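Local coordinates for protein histidinol-phosphate aminotransferase (Clostridium acetobutylicum, PDB 3FTB) that probably transfers amino groups with pyridoxal 5'-phosphate as cofactor, most likely acting on histidinol phosphate in histidine biosynthesis, at residues 298-304 against 335-341; 28-32 against 320-324. All coordinates share one frame; numbering follows the deposited sequence.

The chain is modelled from Leu28. Residues 28-32 form the short first strand and wait for a partner near the C terminus. The chain then builds the larger seven-stranded sheet and helix 262-285 before reaching 298-304, the first half of contact 1. Next come helix 309-317 and residues 320-324, which close the 287-residue loop of contact 2. Residues 335-341 then return to 298-304 and close the 30-residue loop of contact 1. The two loops therefore cross. Strands 321-325 and 336-340 lie side by side, so both contacts belong to one five-stranded sheet. Arg324 and Arg338, one from each contact, hold the same phosphate ion.

Contact 1 of 2, residues 298-304 against 335-341; sequences NFVLCRL and SFVRFAI. With PO4 (phosphate ion), chain F.
Arg303 and Ser335 meet at one end of an antiparallel strand pair. Arg303 NE donates to Ser335 OG at 2.8 Å, with the hydroxyl tilted from the guanidinium plane. A bend at chi2 (83°) turns the Arg303 guanidinium so that Phe336 CZ lies over one of its faces, with guanidinium and ring planes 20° apart. Leu301 CD2 approaches the same ring, 4.0 Å from Phe336 CD1. On the other face of the sheet Cys302 SG sits obliquely to the Phe339 ring, 4.8 Å from its centroid. Val300 CG1 packs 3.9 Å from Phe339 CB. Val300 pairs with Phe339, and Cys302 with Val337, through two backbone bonds each. Asn298 O accepts from Ile341 N at 2.9 Å, and a water bridges Asn298 ND2 to Ile341 O.

Farther out, Asp333 bonds Ser335 OG, Asn34 O takes Asn298 ND2, and helix 262-285 covers Val300, Cys302 and Ile341. Arg338 reaches a phosphate ion, its NH2 2.9 Å from O4, while NH1 to O3 is weak. This is the C-terminal domain sheet of a fold-type I aminotransferase. Arg338 probably corresponds to the arginine that binds the substrate's anionic group in that family.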
loop_
_atom_site.group_PDB
_atom_site.type_symbol
_atom_site.label_atom_id
_atom_site.label_comp_id
_atom_site.label_asym_id
_atom_site.label_seq_id
_atom_site.Cartn_x
_atom_site.Cartn_y
_atom_site.Cartn_z
ATOM N N ASN A 298 -10.229 -8.702 22.327
ATOM C CA ASN A 298 -9.037 -8.761 23.184
ATOM C C ASN A 298 -8.662 -7.438 23.883
ATOM O O ASN A 298 -7.479 -7.086 23.991
ATOM C CB ASN A 298 -7.843 -9.330 22.407
ATOM C CG ASN A 298 -7.429 -8.440 21.255
ATOM O OD1 ASN A 298 -8.273 -7.802 20.632
ATOM N ND2 ASN A 298 -6.127 -8.370 20.982
ATOM N N PHE A 299 -9.676 -6.732 24.386
ATOM C CA PHE A 299 -9.467 -5.526 25.179
ATOM C C PHE A 299 -10.674 -5.248 26.076
ATOM O O PHE A 299 -11.769 -5.755 25.833
ATOM C CB PHE A 299 -9.179 -4.326 24.278
ATOM C CG PHE A 299 -10.196 -4.138 23.193
ATOM C CD1 PHE A 299 -11.380 -3.463 23.444
ATOM C CD2 PHE A 299 -9.973 -4.644 21.921
ATOM C CE1 PHE A 299 -12.328 -3.295 22.445
ATOM C CE2 PHE A 299 -10.910 -4.483 20.929
ATOM C CZ PHE A 299 -12.089 -3.803 21.186
ATOM N N VAL A 300 -10.461 -4.430 27.103
ATOM C CA VAL A 300 -11.474 -4.156 28.121
ATOM C C VAL A 300 -11.479 -2.665 28.519
ATOM O O VAL A 300 -10.418 -2.088 28.772
ATOM C CB VAL A 300 -11.212 -5.036 29.370
ATOM C CG1 VAL A 300 -9.826 -4.737 29.954
ATOM C CG2 VAL A 300 -12.304 -4.850 30.411
ATOM N N LEU A 301 -12.662 -2.044 28.564
ATOM C CA LEU A 301 -12.787 -0.634 28.980
ATOM C C LEU A 301 -13.171 -0.474 30.460
ATOM O O LEU A 301 -14.259 -0.885 30.888
ATOM C CB LEU A 301 -13.816 0.114 28.116
ATOM C CG LEU A 301 -14.091 1.579 28.481
ATOM C CD1 LEU A 301 -12.998 2.475 27.920
ATOM C CD2 LEU A 301 -15.466 2.031 27.995
ATOM N N CYS A 302 -12.288 0.156 31.226
ATOM C CA CYS A 302 -12.503 0.338 32.656
ATOM C C CYS A 302 -12.812 1.796 33.036
ATOM O O CYS A 302 -12.184 2.732 32.545
ATOM C CB CYS A 302 -11.303 -0.212 33.443
ATOM S SG CYS A 302 -10.953 -1.972 33.117
ATOM N N ARG A 303 -13.820 1.968 33.879
ATOM C CA ARG A 303 -14.102 3.252 34.523
ATOM C C ARG A 303 -13.348 3.286 35.850
ATOM O O ARG A 303 -13.320 2.294 36.571
ATOM C CB ARG A 303 -15.598 3.381 34.776
ATOM C CG ARG A 303 -16.034 4.726 35.285
ATOM C CD ARG A 303 -16.204 5.710 34.155
ATOM N NE ARG A 303 -16.509 7.047 34.656
ATOM C CZ ARG A 303 -17.737 7.545 34.775
ATOM N NH1 ARG A 303 -17.911 8.775 35.240
ATOM N NH2 ARG A 303 -18.788 6.819 34.423
ATOM N N LEU A 304 -12.735 4.421 36.170
ATOM C CA LEU A 304 -11.871 4.532 37.351
ATOM C C LEU A 304 -12.460 5.439 38.429
ATOM O O LEU A 304 -13.526 6.034 38.238
ATOM C CB LEU A 304 -10.478 5.036 36.958
ATOM C CG LEU A 304 -9.654 4.206 35.974
ATOM C CD1 LEU A 304 -8.222 4.732 35.929
ATOM C CD2 LEU A 304 -9.678 2.735 36.346
ATOM N N SER A 335 -11.458 9.382 33.298
ATOM C CA SER A 335 -11.749 8.282 34.201
ATOM C C SER A 335 -11.801 6.967 33.435
ATOM O O SER A 335 -11.701 5.899 34.038
ATOM C CB SER A 335 -13.064 8.514 34.930
ATOM O OG SER A 335 -14.149 8.450 34.026
ATOM N N PHE A 336 -11.962 7.035 32.111
ATOM C CA PHE A 336 -11.937 5.822 31.284
ATOM C C PHE A 336 -10.522 5.550 30.790
ATOM O O PHE A 336 -9.782 6.475 30.433
ATOM C CB PHE A 336 -12.898 5.919 30.098
ATOM C CG PHE A 336 -14.322 6.184 30.495
ATOM C CD1 PHE A 336 -15.250 5.155 30.522
ATOM C CD2 PHE A 336 -14.735 7.465 30.836
ATOM C CE1 PHE A 336 -16.562 5.396 30.885
ATOM C CE2 PHE A 336 -16.046 7.712 31.201
ATOM C CZ PHE A 336 -16.962 6.680 31.224
ATOM N N VAL A 337 -10.147 4.275 30.811
ATOM C CA VAL A 337 -8.857 3.831 30.308
ATOM C C VAL A 337 -9.109 2.495 29.619
ATOM O O VAL A 337 -10.067 1.792 29.965
ATOM C CB VAL A 337 -7.865 3.595 31.443
ATOM C CG1 VAL A 337 -7.406 4.910 32.067
ATOM C CG2 VAL A 337 -8.491 2.691 32.494
ATOM N N ARG A 338 -8.270 2.144 28.644
ATOM C CA ARG A 338 -8.436 0.888 27.901
ATOM C C ARG A 338 -7.216 -0.008 28.100
ATOM O O ARG A 338 -6.075 0.444 27.996
ATOM C CB ARG A 338 -8.662 1.148 26.403
ATOM C CG ARG A 338 -9.039 -0.093 25.588
ATOM C CD ARG A 338 -8.936 0.179 24.083
ATOM N NE ARG A 338 -7.543 0.233 23.641
ATOM C CZ ARG A 338 -7.114 0.901 22.571
ATOM N NH1 ARG A 338 -7.968 1.601 21.832
ATOM N NH2 ARG A 338 -5.823 0.878 22.244
ATOM N N PHE A 339 -7.458 -1.276 28.408
ATOM C CA PHE A 339 -6.369 -2.228 28.593
ATOM C C PHE A 339 -6.463 -3.335 27.550
ATOM O O PHE A 339 -7.553 -3.817 27.230
ATOM C CB PHE A 339 -6.408 -2.867 29.993
ATOM C CG PHE A 339 -6.402 -1.877 31.138
ATOM C CD1 PHE A 339 -5.917 -0.575 30.970
ATOM C CD2 PHE A 339 -6.853 -2.264 32.402
ATOM C CE1 PHE A 339 -5.904 0.331 32.039
ATOM C CE2 PHE A 339 -6.840 -1.365 33.474
ATOM C CZ PHE A 339 -6.356 -0.066 33.281
ATOM N N ALA A 340 -5.319 -3.762 27.038
ATOM C CA ALA A 340 -5.301 -4.922 26.159
ATOM C C ALA A 340 -5.455 -6.185 26.997
ATOM O O ALA A 340 -5.219 -6.174 28.198
ATOM C CB ALA A 340 -4.015 -4.970 25.348
ATOM N N ILE A 341 -5.879 -7.266 26.358
ATOM C CA ILE A 341 -5.942 -8.563 27.011
ATOM C C ILE A 341 -4.978 -9.472 26.268
ATOM O O ILE A 341 -5.192 -9.776 25.096
ATOM C CB ILE A 341 -7.386 -9.148 27.010
ATOM C CG1 ILE A 341 -8.331 -8.205 27.757
ATOM C CG2 ILE A 341 -7.419 -10.542 27.643
ATOM C CD1 ILE A 341 -9.732 -8.730 27.904
HETATM P P PO4 F . -6.429 2.573 18.935
HETATM O O1 PO4 F . -5.736 2.482 17.593
HETATM O O2 PO4 F . -7.327 3.788 18.964
HETATM O O3 PO4 F . -7.255 1.327 19.149
HETATM O O4 PO4 F . -5.388 2.679 20.028
HETATM O O HOH W 1 -4.261 -9.101 22.651
#

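Contact 2 of 2, residues 28-32 against 320-324. With PO4 (phosphate ion), chain F.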
loop_
_atom_site.group_PDB
_atom_site.type_symbol
_atom_site.label_atom_id
_atom_site.label_comp_id
_atom_site.label_asym_id
_atom_site.label_seq_id
_atom_site.Cartn_x
_atom_site.Cartn_y
_atom_site.Cartn_z
ATOM N N LEU A 28 9.041 -3.777 28.428
ATOM C CA LEU A 28 7.938 -2.896 28.055
ATOM C C LEU A 28 6.684 -3.652 27.600
ATOM O O LEU A 28 6.607 -4.110 26.465
ATOM C CB LEU A 28 8.386 -1.919 26.966
ATOM C CG LEU A 28 7.390 -0.830 26.559
ATOM C CD1 LEU A 28 6.594 -0.315 27.755
ATOM C CD2 LEU A 28 8.098 0.322 25.855
ATOM N N LEU A 29 5.710 -3.777 28.498
ATOM C CA LEU A 29 4.390 -4.303 28.151
ATOM C C LEU A 29 3.493 -3.188 27.609
ATOM O O LEU A 29 3.161 -2.250 28.348
ATOM C CB LEU A 29 3.722 -4.904 29.389
ATOM C CG LEU A 29 3.865 -6.404 29.622
ATOM C CD1 LEU A 29 5.267 -6.864 29.308
ATOM C CD2 LEU A 29 3.487 -6.743 31.056
ATOM N N ASP A 30 3.101 -3.282 26.336
ATOM C CA ASP A 30 2.183 -2.299 25.753
ATOM C C ASP A 30 0.722 -2.764 25.818
ATOM O O ASP A 30 0.282 -3.591 25.017
ATOM C CB ASP A 30 2.578 -1.932 24.312
ATOM C CG ASP A 30 1.964 -0.602 23.848
ATOM O OD1 ASP A 30 2.466 -0.026 22.858
ATOM O OD2 ASP A 30 0.986 -0.124 24.471
ATOM N N TYR A 31 -0.013 -2.217 26.788
ATOM C CA TYR A 31 -1.425 -2.522 26.984
ATOM C C TYR A 31 -2.326 -1.538 26.238
ATOM O O TYR A 31 -3.557 -1.590 26.348
ATOM C CB TYR A 31 -1.754 -2.608 28.483
ATOM C CG TYR A 31 -1.451 -3.989 29.004
ATOM C CD1 TYR A 31 -2.466 -4.918 29.207
ATOM C CD2 TYR A 31 -0.144 -4.391 29.221
ATOM C CE1 TYR A 31 -2.183 -6.203 29.647
ATOM C CE2 TYR A 31 0.151 -5.669 29.663
ATOM C CZ TYR A 31 -0.869 -6.570 29.871
ATOM O OH TYR A 31 -0.569 -7.838 30.308
ATOM N N SER A 32 -1.700 -0.646 25.473
ATOM C CA SER A 32 -2.427 0.132 24.483
ATOM C C SER A 32 -2.424 -0.580 23.104
ATOM O O SER A 32 -3.159 -0.193 22.180
ATOM C CB SER A 32 -1.894 1.571 24.413
ATOM O OG SER A 32 -0.659 1.649 23.727
ATOM N N ASP A 320 7.327 0.645 32.906
ATOM C CA ASP A 320 7.373 0.168 31.521
ATOM C C ASP A 320 6.096 -0.572 31.163
ATOM O O ASP A 320 6.124 -1.600 30.490
ATOM C CB ASP A 320 8.590 -0.728 31.260
ATOM C CG ASP A 320 9.900 0.001 31.459
ATOM O OD1 ASP A 320 9.883 1.250 31.553
ATOM O OD2 ASP A 320 10.946 -0.676 31.528
ATOM N N ILE A 321 4.977 -0.044 31.635
ATOM C CA ILE A 321 3.680 -0.530 31.206
ATOM C C ILE A 321 2.878 0.631 30.613
ATOM O O ILE A 321 2.723 1.688 31.238
ATOM C CB ILE A 321 2.928 -1.227 32.360
ATOM C CG1 ILE A 321 3.631 -2.542 32.709
ATOM C CG2 ILE A 321 1.471 -1.485 31.982
ATOM C CD1 ILE A 321 3.162 -3.185 34.006
ATOM N N VAL A 322 2.395 0.439 29.392
ATOM C CA VAL A 322 1.626 1.473 28.723
ATOM C C VAL A 322 0.160 1.082 28.737
ATOM O O VAL A 322 -0.170 -0.070 28.476
ATOM C CB VAL A 322 2.083 1.659 27.267
ATOM C CG1 VAL A 322 1.397 2.884 26.652
ATOM C CG2 VAL A 322 3.598 1.794 27.202
ATOM N N ILE A 323 -0.713 2.031 29.063
ATOM C CA ILE A 323 -2.151 1.825 28.881
ATOM C C ILE A 323 -2.708 2.834 27.883
ATOM O O ILE A 323 -1.977 3.660 27.327
ATOM C CB ILE A 323 -2.949 1.947 30.202
ATOM C CG1 ILE A 323 -2.942 3.397 30.713
ATOM C CG2 ILE A 323 -2.407 0.975 31.246
ATOM C CD1 ILE A 323 -4.205 3.807 31.459
ATOM N N ARG A 324 -4.013 2.769 27.660
ATOM C CA ARG A 324 -4.650 3.702 26.742
ATOM C C ARG A 324 -5.579 4.637 27.492
ATOM O O ARG A 324 -6.634 4.232 27.985
ATOM C CB ARG A 324 -5.414 2.967 25.638
ATOM C CG ARG A 324 -5.918 3.874 24.523
ATOM C CD ARG A 324 -4.764 4.421 23.693
ATOM N NE ARG A 324 -5.200 4.812 22.356
ATOM C CZ ARG A 324 -5.993 5.848 22.108
ATOM N NH1 ARG A 324 -6.439 6.592 23.109
ATOM N NH2 ARG A 324 -6.346 6.136 20.860
HETATM P P PO4 F . -6.429 2.573 18.935
HETATM O O1 PO4 F . -5.736 2.482 17.593
HETATM O O2 PO4 F . -7.327 3.788 18.964
HETATM O O3 PO4 F . -7.255 1.327 19.149
HETATM O O4 PO4 F . -5.388 2.679 20.028
#
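Asp30 chi1 (-161°) puts CG opposite the backbone N and brings one carboxylate oxygen against the Val322 side chain, with Asp30 OD2 3.5 Å from Val322 CB. Ser32 chi1 (76°) places OG between its own N and carbonyl carbon. There Ser32 OG can reach both Asp30 OD2, at a short 2.5 Å, and the Val322 side chain, where CG1 is 3.8 Å away. The hydroxyl donates to the syn lone pair of OD2. Ser32 N donates to the same oxygen from the anti side, out of the carboxylate plane, which makes an Asx turn. Two donors thus grip one carboxylate oxygen and fix its rotation beside Val322.

The backbones run parallel. Leu29 N bonds to Asp320 O, and Val322 N returns to Leu29 O at 3.0 Å. Tyr31 N donates to Val322 O at 2.7 Å, tilted from the carbonyl plane. Leu28 CD1 packs on Val322 CG2 at 3.7 Å on the Asp30 face. Leu29 CB meets Ile321 CG1 on the opposite face. The Tyr31 ring stacks on Phe350 of helix 344-359, and its OH bonds to Lys346 O and Asn347. Asp320, with positive phi, is the C-prime residue of a Schellman motif that ends helix 309-317, and the chain turns there into the strand.

Arg324 CB lies against Ser32 CB. Arg324 NE meets phosphate O4 at 3.2 Å near its guanidinium plane; NH2 to O2 is weak. Together with Arg338, this arginine converges on the phosphate and suggests an anion pocket, consistent with binding of the substrate phosphate, although this ion probably came from the crystallisation liquor.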